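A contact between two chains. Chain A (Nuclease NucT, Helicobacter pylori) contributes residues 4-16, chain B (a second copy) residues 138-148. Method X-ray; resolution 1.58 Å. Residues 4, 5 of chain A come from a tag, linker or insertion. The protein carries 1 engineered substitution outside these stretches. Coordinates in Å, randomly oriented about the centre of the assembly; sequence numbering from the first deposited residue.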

# COMPACT_ATOMS: atom_id res chain seq x y z
N GLU A 4 10.16 -20.36 7.80
CA GLU A 4 8.71 -20.36 8.19
C GLU A 4 8.15 -19.04 8.76
O GLU A 4 8.78 -18.36 9.58
N PHE A 5 6.94 -18.74 8.33
CA PHE A 5 6.31 -17.49 8.70
C PHE A 5 4.89 -17.58 8.43
O PHE A 5 4.45 -18.47 7.77
N LYS A 6 4.17 -16.57 8.86
CA LYS A 6 2.77 -16.52 8.70
C LYS A 6 2.48 -15.17 8.11
O LYS A 6 2.86 -14.17 8.74
N ASN A 7 1.90 -15.17 6.92
CA ASN A 7 1.27 -13.99 6.34
C ASN A 7 -0.16 -13.95 6.75
O ASN A 7 -0.91 -14.93 6.60
N SER A 8 -0.59 -12.85 7.32
CA SER A 8 -2.00 -12.59 7.46
C SER A 8 -2.49 -11.46 6.58
O SER A 8 -2.09 -10.33 6.77
N LEU A 9 -3.25 -11.82 5.56
CA LEU A 9 -3.88 -10.83 4.66
C LEU A 9 -5.27 -10.45 5.06
O LEU A 9 -6.16 -11.31 5.26
N PHE A 10 -5.51 -9.15 5.11
CA PHE A 10 -6.84 -8.64 5.25
C PHE A 10 -7.23 -7.86 4.00
O PHE A 10 -6.56 -6.95 3.56
N VAL A 11 -8.41 -8.20 3.47
CA VAL A 11 -8.89 -7.53 2.30
C VAL A 11 -10.06 -6.66 2.75
O VAL A 11 -11.13 -7.16 3.22
N LEU A 12 -9.90 -5.37 2.58
CA LEU A 12 -10.90 -4.40 2.97
C LEU A 12 -11.78 -3.99 1.77
O LEU A 12 -11.32 -4.03 0.65
N PRO A 13 -13.08 -3.69 1.99
CA PRO A 13 -13.73 -3.50 3.28
C PRO A 13 -14.22 -4.77 3.97
O PRO A 13 -14.63 -4.74 5.11
N TYR A 14 -14.22 -5.88 3.24
CA TYR A 14 -14.77 -7.14 3.78
C TYR A 14 -14.29 -7.47 5.19
O TYR A 14 -15.09 -7.84 6.06
N GLU A 15 -12.98 -7.31 5.44
CA GLU A 15 -12.36 -7.62 6.64
C GLU A 15 -11.81 -6.32 7.35
O GLU A 15 -10.88 -6.42 8.10
N GLN A 16 -12.54 -5.21 7.22
CA GLN A 16 -12.06 -3.90 7.73
C GLN A 16 -11.97 -3.90 9.25
O GLN A 16 -11.04 -3.39 9.81
N LYS B 138 6.35 -8.86 -2.81
CA LYS B 138 6.06 -10.01 -3.67
C LYS B 138 6.04 -11.25 -2.82
O LYS B 138 6.96 -11.47 -2.02
N THR B 139 5.00 -12.05 -2.92
CA THR B 139 4.92 -13.30 -2.14
C THR B 139 4.42 -14.48 -3.00
O THR B 139 3.59 -14.29 -3.88
N ASP B 140 4.99 -15.66 -2.78
CA ASP B 140 4.45 -16.90 -3.32
C ASP B 140 3.64 -17.69 -2.34
O ASP B 140 3.31 -18.83 -2.58
N ASP B 141 3.29 -17.13 -1.19
CA ASP B 141 2.60 -17.86 -0.13
C ASP B 141 1.22 -18.30 -0.56
O ASP B 141 0.39 -17.48 -0.99
N THR B 142 0.94 -19.60 -0.53
CA THR B 142 -0.30 -20.05 -1.16
C THR B 142 -1.56 -19.55 -0.48
O THR B 142 -2.52 -19.21 -1.18
N GLU B 143 -1.56 -19.47 0.84
CA GLU B 143 -2.76 -19.05 1.55
C GLU B 143 -3.09 -17.57 1.21
O GLU B 143 -4.25 -17.22 1.00
N THR B 144 -2.03 -16.74 1.17
CA THR B 144 -2.12 -15.35 0.70
C THR B 144 -2.73 -15.28 -0.70
O THR B 144 -3.66 -14.53 -0.97
N ILE B 145 -2.22 -16.10 -1.61
CA ILE B 145 -2.68 -16.05 -2.99
C ILE B 145 -4.15 -16.48 -3.08
O ILE B 145 -4.95 -15.89 -3.83
N LEU B 146 -4.47 -17.54 -2.38
CA LEU B 146 -5.83 -18.07 -2.44
C LEU B 146 -6.83 -17.03 -1.92
O LEU B 146 -7.88 -16.82 -2.52
N LYS B 147 -6.49 -16.36 -0.82
CA LYS B 147 -7.40 -15.38 -0.27
C LYS B 147 -7.52 -14.19 -1.21
O LYS B 147 -8.63 -13.70 -1.45
N ALA B 148 -6.39 -13.71 -1.72
CA ALA B 148 -6.45 -12.60 -2.65
C ALA B 148 -7.32 -12.96 -3.86
O ALA B 148 -8.15 -12.13 -4.26

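The contact between these two copies of the nuclease NucT illustrates how a strand and a nearly parallel helix can join through a small apolar contact together with two salt bridges and bridging waters. Strand 7-12 of chain A and helix 142-148 of chain B run at 10° to each other, their axes 8.4 Å apart at closest approach. Strand alternation sorts the side chains: Asn7(A), Leu9(A) and Val11(A) point toward the helix, while Ser8(A) and Phe10(A) point away.

Leu9(A), with chi1 t and chi2 p, forms the apolar centre. Its CD2 lies 4.1 Å from CB of Ala148(B) and 4.2 Å from CG2 of Thr144(B), whose chi1 is m.

Lys147(B) covers this centre with a long chain, t at chi1 and chi2, and its ammonium reaches both backbone and side chain of chain A. NZ donates to O of Leu9(A) at 2.7 Å and forms a salt bridge with OE2 of Glu15(A) at 2.8 Å. Glu15(A), m then t, is itself held in place, because its OE1 accepts from N of Val11(A) at 2.8 Å. At the other end Lys6(A) starts away from the helix, yet its side chain, t at chi1 but bent at chi2 (p), brings its end back to make a second salt bridge, NZ to OE2 of Glu143(B) at 3.0 Å.

Asn7(A) (chi1 m) packs its CB 3.3 Å from OG1 of Thr144(B). That hydroxyl donates to OD2 of Asp141(B) at 2.7 Å, reinforcing the helix cap that OD2 makes with N of Thr144(B), and accepts from water 2 at 2.7 Å. Water 2 also donates to O of Asn7(A) at 2.7 Å. Water 1 accepts from N of Asn7(A) at 2.9 Å and lies 2.9 Å from OD2 of Asp141(B), so solvent links the strand backbone to the helix cap.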

# COMPACT_ATOMS: atom_id res chain seq x y z
CB GLU A 4 8.47 -21.43 9.23
CG GLU A 4 7.02 -21.66 9.59
CD GLU A 4 6.21 -22.13 8.41
OE1 GLU A 4 6.85 -22.48 7.39
OE2 GLU A 4 4.97 -22.16 8.51
CB PHE A 5 6.93 -16.30 7.90
CG PHE A 5 6.75 -16.37 6.38
CD1 PHE A 5 5.59 -15.88 5.76
CD2 PHE A 5 7.77 -16.88 5.58
CE1 PHE A 5 5.44 -15.95 4.38
CE2 PHE A 5 7.63 -16.91 4.19
CZ PHE A 5 6.47 -16.45 3.60
CB LYS A 6 2.16 -16.64 10.08
CG LYS A 6 0.69 -16.28 10.20
CD LYS A 6 -0.22 -17.22 9.49
CE LYS A 6 -1.66 -17.00 10.01
NZ LYS A 6 -2.67 -17.27 8.93
CB ASN A 7 1.41 -13.95 4.82
CG ASN A 7 2.79 -13.56 4.37
OD1 ASN A 7 3.66 -13.26 5.19
ND2 ASN A 7 3.05 -13.66 3.06
CB SER A 8 -2.45 -12.40 8.89
OG SER A 8 -2.03 -13.53 9.63
CB LEU A 9 -3.88 -11.33 3.23
CG LEU A 9 -4.55 -10.47 2.14
CD1 LEU A 9 -3.75 -9.17 1.93
CD2 LEU A 9 -4.62 -11.31 0.90
CB PHE A 10 -6.96 -7.74 6.45
CG PHE A 10 -6.53 -8.36 7.75
CD1 PHE A 10 -5.20 -8.32 8.12
CD2 PHE A 10 -7.43 -9.06 8.56
CE1 PHE A 10 -4.78 -8.94 9.28
CE2 PHE A 10 -7.02 -9.67 9.73
CZ PHE A 10 -5.69 -9.60 10.07
CB VAL A 11 -9.29 -8.44 1.11
CG1 VAL A 11 -9.83 -7.57 -0.02
CG2 VAL A 11 -8.14 -9.44 0.72
CB LEU A 12 -10.20 -3.16 3.58
CG LEU A 12 -9.54 -3.36 4.92
CD1 LEU A 12 -8.19 -4.05 4.70
CD2 LEU A 12 -9.39 -2.08 5.70
CB PRO A 13 -14.94 -2.62 2.91
CG PRO A 13 -15.29 -3.09 1.52
CD PRO A 13 -14.00 -3.41 0.86
CB TYR A 14 -14.44 -8.30 2.87
CG TYR A 14 -14.77 -7.99 1.41
CD1 TYR A 14 -16.10 -7.88 0.93
CD2 TYR A 14 -13.76 -7.70 0.51
CE1 TYR A 14 -16.35 -7.56 -0.41
CE2 TYR A 14 -14.02 -7.39 -0.80
CZ TYR A 14 -15.31 -7.29 -1.26
OH TYR A 14 -15.51 -7.02 -2.58
CB GLU A 15 -11.25 -8.62 6.41
CG GLU A 15 -11.58 -9.94 5.69
CD GLU A 15 -10.37 -10.83 5.48
OE1 GLU A 15 -9.53 -10.52 4.59
OE2 GLU A 15 -10.30 -11.90 6.16
CB GLN A 16 -12.87 -2.76 7.19
CG GLN A 16 -14.31 -2.76 7.72
CD GLN A 16 -15.22 -1.89 6.93
OE1 GLN A 16 -14.85 -1.28 5.93
NE2 GLN A 16 -16.47 -1.87 7.35
CB LYS B 138 7.16 -10.19 -4.74
CG LYS B 138 7.08 -11.42 -5.62
CD LYS B 138 8.27 -11.52 -6.57
CE LYS B 138 8.20 -12.85 -7.31
NZ LYS B 138 9.41 -12.93 -8.18
CB THR B 139 4.11 -13.25 -0.83
OG1 THR B 139 4.30 -14.48 -0.13
CG2 THR B 139 2.63 -13.04 -1.02
CB ASP B 140 5.56 -17.73 -4.02
CG ASP B 140 6.64 -18.22 -3.08
OD1 ASP B 140 6.55 -18.01 -1.85
OD2 ASP B 140 7.64 -18.79 -3.60
CB ASP B 141 2.51 -16.97 1.11
CG ASP B 141 1.85 -17.66 2.26
OD1 ASP B 141 2.45 -18.65 2.70
OD2 ASP B 141 0.82 -17.20 2.76
CB THR B 142 -0.34 -21.59 -1.37
OG1 THR B 142 0.08 -22.21 -0.17
CG2 THR B 142 0.62 -21.98 -2.47
CB GLU B 143 -2.55 -19.23 3.05
CG GLU B 143 -3.65 -18.68 3.97
CD GLU B 143 -3.16 -18.39 5.40
OE1 GLU B 143 -1.99 -18.67 5.72
OE2 GLU B 143 -3.94 -17.84 6.22
CB THR B 144 -0.75 -14.65 0.78
OG1 THR B 144 -0.24 -14.76 2.09
CG2 THR B 144 -0.84 -13.12 0.44
CB ILE B 145 -1.79 -16.93 -3.92
CG1 ILE B 145 -0.38 -16.33 -4.03
CG2 ILE B 145 -2.45 -17.05 -5.29
CD1 ILE B 145 0.71 -17.27 -4.55
CB LEU B 146 -5.91 -19.38 -1.65
CG LEU B 146 -5.50 -20.71 -2.26
CD1 LEU B 146 -5.97 -21.80 -1.28
CD2 LEU B 146 -6.09 -20.91 -3.67
CB LYS B 147 -6.94 -14.87 1.07
CG LYS B 147 -8.00 -14.00 1.70
CD LYS B 147 -7.52 -13.56 3.07
CE LYS B 147 -8.54 -13.80 4.15
NZ LYS B 147 -8.02 -13.28 5.46
CB ALA B 148 -5.10 -12.10 -3.06
O HOH W 1 1.02 -17.65 5.64
O HOH W 2 -2.05 -14.95 4.13